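Local coordinates for uncharacterized protein YbaA (Shigella flexneri, PDB 2OKQ) that is of unknown function but belongs to the DUF1428 family and has a ferredoxin-like alpha/beta fold, at residues A[49-57]-A[109-119]. Numbering follows the deposited sequence. Where two conformers were deposited one is given.
Sequences KAAPLFKEF and KMMSDPRMKEF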
loop_
_atom_site.group_PDB
_atom_site.type_symbol
_atom_site.label_atom_id
_atom_site.label_comp_id
_atom_site.label_asym_id
_atom_site.label_seq_id
_atom_site.Cartn_x
_atom_site.Cartn_y
_atom_site.Cartn_z
ATOM N N LYS A 49 15.190 9.972 0.543
ATOM C CA LYS A 49 15.867 10.501 1.730
ATOM C C LYS A 49 15.311 9.908 3.018
ATOM O O LYS A 49 16.076 9.513 3.904
ATOM C CB LYS A 49 15.794 12.028 1.760
ATOM C CG LYS A 49 16.612 12.693 0.657
ATOM C CD LYS A 49 17.070 14.089 1.063
ATOM C CE LYS A 49 18.160 14.603 0.130
ATOM N NZ LYS A 49 17.622 15.012 -1.206
ATOM N N ALA A 50 13.979 9.816 3.108
ATOM C CA ALA A 50 13.327 9.237 4.281
ATOM C C ALA A 50 13.583 7.744 4.440
ATOM O O ALA A 50 13.799 7.285 5.552
ATOM C CB ALA A 50 11.828 9.535 4.277
ATOM N N ALA A 51 13.575 6.984 3.339
ATOM C CA ALA A 51 13.631 5.519 3.415
ATOM C C ALA A 51 14.766 4.927 4.268
ATOM O O ALA A 51 14.499 4.108 5.131
ATOM C CB ALA A 51 13.610 4.884 2.016
ATOM N N PRO A 52 16.035 5.324 4.020
ATOM C CA PRO A 52 17.122 4.803 4.870
ATOM C C PRO A 52 16.971 5.143 6.367
ATOM O O PRO A 52 17.438 4.378 7.215
ATOM C CB PRO A 52 18.382 5.477 4.299
ATOM C CG PRO A 52 17.890 6.647 3.525
ATOM C CD PRO A 52 16.549 6.226 2.972
ATOM N N LEU A 53 16.302 6.247 6.678
ATOM C CA LEU A 53 16.043 6.616 8.077
ATOM C C LEU A 53 15.075 5.629 8.708
ATOM O O LEU A 53 15.324 5.109 9.783
ATOM C CB LEU A 53 15.535 8.053 8.205
ATOM C CG LEU A 53 16.533 9.149 7.803
ATOM C CD1 LEU A 53 15.911 10.505 7.990
ATOM C CD2 LEU A 53 17.823 9.035 8.607
ATOM N N PHE A 54 13.981 5.342 8.012
ATOM C CA PHE A 54 13.033 4.345 8.522
ATOM C C PHE A 54 13.715 3.004 8.736
ATOM O O PHE A 54 13.452 2.321 9.719
ATOM C CB PHE A 54 11.860 4.177 7.549
ATOM C CG PHE A 54 10.756 5.173 7.740
ATOM C CD1 PHE A 54 9.959 5.140 8.883
ATOM C CD2 PHE A 54 10.471 6.106 6.762
ATOM C CE1 PHE A 54 8.907 6.049 9.057
ATOM C CE2 PHE A 54 9.419 7.018 6.922
ATOM C CZ PHE A 54 8.647 6.994 8.077
ATOM N N LYS A 55 14.586 2.609 7.813
ATOM C CA LYS A 55 15.274 1.320 7.962
ATOM C C LYS A 55 16.175 1.311 9.192
ATOM O O LYS A 55 16.251 0.312 9.896
ATOM C CB LYS A 55 16.109 1.001 6.717
ATOM C CG LYS A 55 15.300 0.861 5.417
ATOM C CD LYS A 55 14.981 -0.582 5.076
ATOM C CE LYS A 55 16.146 -1.231 4.333
ATOM N NZ LYS A 55 15.715 -2.387 3.508
ATOM N N GLU A 56 16.848 2.433 9.431
ATOM C CA GLU A 56 17.702 2.594 10.605
ATOM C C GLU A 56 16.901 2.357 11.889
ATOM O O GLU A 56 17.396 1.767 12.855
ATOM C CB GLU A 56 18.318 3.999 10.587
ATOM C CG GLU A 56 19.140 4.355 11.806
ATOM C CD GLU A 56 19.607 5.801 11.781
ATOM O OE1 GLU A 56 20.034 6.273 10.712
ATOM O OE2 GLU A 56 19.533 6.472 12.834
ATOM N N PHE A 57 15.652 2.795 11.875
ATOM C CA PHE A 57 14.784 2.701 13.042
ATOM C C PHE A 57 14.010 1.383 13.130
ATOM O O PHE A 57 13.210 1.192 14.043
ATOM C CB PHE A 57 13.835 3.899 13.077
ATOM C CG PHE A 57 14.536 5.237 13.162
ATOM C CD1 PHE A 57 15.757 5.370 13.821
ATOM C CD2 PHE A 57 13.958 6.360 12.603
ATOM C CE1 PHE A 57 16.400 6.612 13.900
ATOM C CE2 PHE A 57 14.587 7.603 12.687
ATOM C CZ PHE A 57 15.806 7.720 13.332
ATOM N N LYS A 109 10.731 7.791 17.005
ATOM C CA LYS A 109 12.082 8.230 16.622
ATOM C C LYS A 109 12.073 9.177 15.437
ATOM O O LYS A 109 12.704 10.234 15.483
ATOM C CB LYS A 109 12.982 7.045 16.291
ATOM C CG LYS A 109 13.359 6.184 17.458
ATOM C CD LYS A 109 14.182 5.012 16.978
ATOM C CE LYS A 109 14.463 4.053 18.105
ATOM N NZ LYS A 109 15.121 2.823 17.585
ATOM N N MET A 110 11.361 8.788 14.383
ATOM C CA MET A 110 11.239 9.597 13.186
ATOM C C MET A 110 10.818 11.012 13.553
ATOM O O MET A 110 11.427 11.978 13.101
ATOM C CB MET A 110 10.248 8.961 12.202
ATOM C CG MET A 110 10.082 9.711 10.895
ATOM S SD MET A 110 11.631 9.931 10.000
ATOM C CE MET A 110 11.879 8.320 9.260
ATOM N N MET A 111 9.801 11.122 14.405
ATOM C CA MET A 111 9.263 12.404 14.814
ATOM C C MET A 111 10.242 13.231 15.646
ATOM O O MET A 111 10.112 14.442 15.705
ATOM C CB MET A 111 7.943 12.216 15.542
ATOM C CG MET A 111 6.850 11.712 14.595
ATOM S SD MET A 111 5.235 11.711 15.352
ATOM C CE MET A 111 4.984 13.471 15.552
ATOM N N SER A 112 11.212 12.579 16.279
ATOM C CA SER A 112 12.202 13.309 17.078
ATOM C C SER A 112 13.539 13.448 16.341
ATOM O O SER A 112 14.546 13.848 16.938
ATOM C CB SER A 112 12.388 12.656 18.450
ATOM O OG SER A 112 13.023 11.394 18.349
ATOM N N ASP A 113 13.545 13.124 15.048
ATOM C CA ASP A 113 14.776 13.198 14.256
ATOM C C ASP A 113 14.884 14.507 13.471
ATOM O O ASP A 113 13.991 14.844 12.698
ATOM C CB ASP A 113 14.928 11.974 13.340
ATOM C CG ASP A 113 16.379 11.688 12.990
ATOM O OD1 ASP A 113 17.048 12.557 12.401
ATOM O OD2 ASP A 113 16.867 10.598 13.318
ATOM N N PRO A 114 15.984 15.262 13.678
ATOM C CA PRO A 114 16.172 16.524 12.964
ATOM C C PRO A 114 16.400 16.310 11.481
ATOM O O PRO A 114 16.173 17.229 10.705
ATOM C CB PRO A 114 17.432 17.119 13.605
ATOM C CG PRO A 114 17.630 16.366 14.858
ATOM C CD PRO A 114 17.111 14.991 14.579
ATOM N N ARG A 115 16.837 15.108 11.101
ATOM C CA ARG A 115 17.014 14.749 9.688
ATOM C C ARG A 115 15.710 14.796 8.903
ATOM O O ARG A 115 15.721 15.111 7.718
ATOM C CB ARG A 115 17.666 13.373 9.527
ATOM C CG ARG A 115 19.162 13.358 9.762
ATOM C CD ARG A 115 19.725 11.945 9.825
ATOM N NE ARG A 115 19.221 11.195 10.977
ATOM C CZ ARG A 115 19.608 9.965 11.308
ATOM N NH1 ARG A 115 20.497 9.318 10.574
ATOM N NH2 ARG A 115 19.086 9.367 12.369
ATOM N N MET A 116 14.592 14.476 9.550
ATOM C CA MET A 116 13.294 14.595 8.878
ATOM C C MET A 116 12.528 15.862 9.244
ATOM O O MET A 116 11.468 16.138 8.680
ATOM C CB MET A 116 12.434 13.338 9.059
ATOM C CG MET A 116 12.707 12.239 8.017
ATOM S SD MET A 116 12.623 12.685 6.260
ATOM C CE MET A 116 10.851 12.854 6.040
ATOM N N LYS A 117 13.074 16.631 10.182
ATOM C CA LYS A 117 12.578 17.975 10.447
ATOM C C LYS A 117 12.951 18.881 9.283
ATOM O O LYS A 117 12.144 19.702 8.841
ATOM C CB LYS A 117 13.157 18.523 11.754
ATOM C CG LYS A 117 12.461 18.012 13.015
ATOM C CD LYS A 117 11.141 18.743 13.302
ATOM C CE LYS A 117 11.361 20.165 13.828
ATOM N NZ LYS A 117 11.915 20.186 15.211
ATOM N N GLU A 118 14.176 18.710 8.788
ATOM C CA GLU A 118 14.697 19.487 7.665
ATOM C C GLU A 118 14.014 19.064 6.369
ATOM O O GLU A 118 12.899 19.508 6.087
ATOM C CB GLU A 118 16.218 19.330 7.553
ATOM C CG GLU A 118 17.010 19.948 8.701
ATOM C CD GLU A 118 18.419 19.386 8.812
ATOM O OE1 GLU A 118 18.905 18.776 7.830
ATOM O OE2 GLU A 118 19.044 19.553 9.886
ATOM N N PHE A 119 14.677 18.205 5.594
ATOM C CA PHE A 119 14.114 17.680 4.349
ATOM C C PHE A 119 12.971 16.696 4.641
ATOM O O PHE A 119 13.096 15.478 4.450
ATOM C CB PHE A 119 15.207 17.048 3.471
ATOM C CG PHE A 119 15.894 18.025 2.544
ATOM C CD1 PHE A 119 15.449 18.193 1.233
ATOM C CD2 PHE A 119 16.993 18.768 2.977
ATOM C CE1 PHE A 119 16.083 19.090 0.367
ATOM C CE2 PHE A 119 17.635 19.669 2.119
ATOM C CZ PHE A 119 17.176 19.828 0.810
HETATM O O HOH W 1 13.141 1.351 16.658
#
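Arg115 NH2 is shared by two carboxylates, giving one hydrogen to Asp113 OD2 at 2.7 Å and the other to Glu56 OE2 at 3.0 Å. The guanidinium meets Glu56 end-on, NH1 and NH2 each reaching one oxygen, with the two planes turned 45° apart. Asp113 is held side-on, through NE and NH2, and its OD1 also accepts from the backbone N of Arg115, the capping bond of the weakly bonded short helix around 114-118. Four hydrogen bonds thus fix the rotation of the arginine head, and sharing its charge probably keeps both acids ionised.

Leu53 supplies the greasy support: its CD2 lies under one face of the guanidinium, 3.3 Å from Arg115 NH1, while CD1 packs on Met116 CG. Asp113 OD2 also points at the edge of the Phe57 ring, in its plane and 3.1 Å from CZ. Over one face of that ring, Lys109 CB sits above the centre in a CH-pi contact; the rest of the lysine runs on extended, and one water links its NZ to Phe57 O.

Deeper down, the Met110 methyl stands almost exactly on the normal of the Phe54 ring, CE 3.4 Å from the centroid, a CH-pi contact. With CG anti to the backbone N (chi1 -178°) and bends at the next two torsions, the methionine folds back onto the ring; its SD, 4.8 Å from the same centroid, adds a more distant Met-aromatic contact. Phe54 in turn reaches Ile62 and Ile95 of the sheet. Farther along, Met116 SD rests 3.8 Å from Ala50 CB.

Helices 49-56 and 114-118 run nearly antiparallel, axes 10.6 Å apart. The salt-bridge network ties the end of helix 40-56 to the connection between helix 100-111 and the last strand, at the surface of a ferredoxin-like fold.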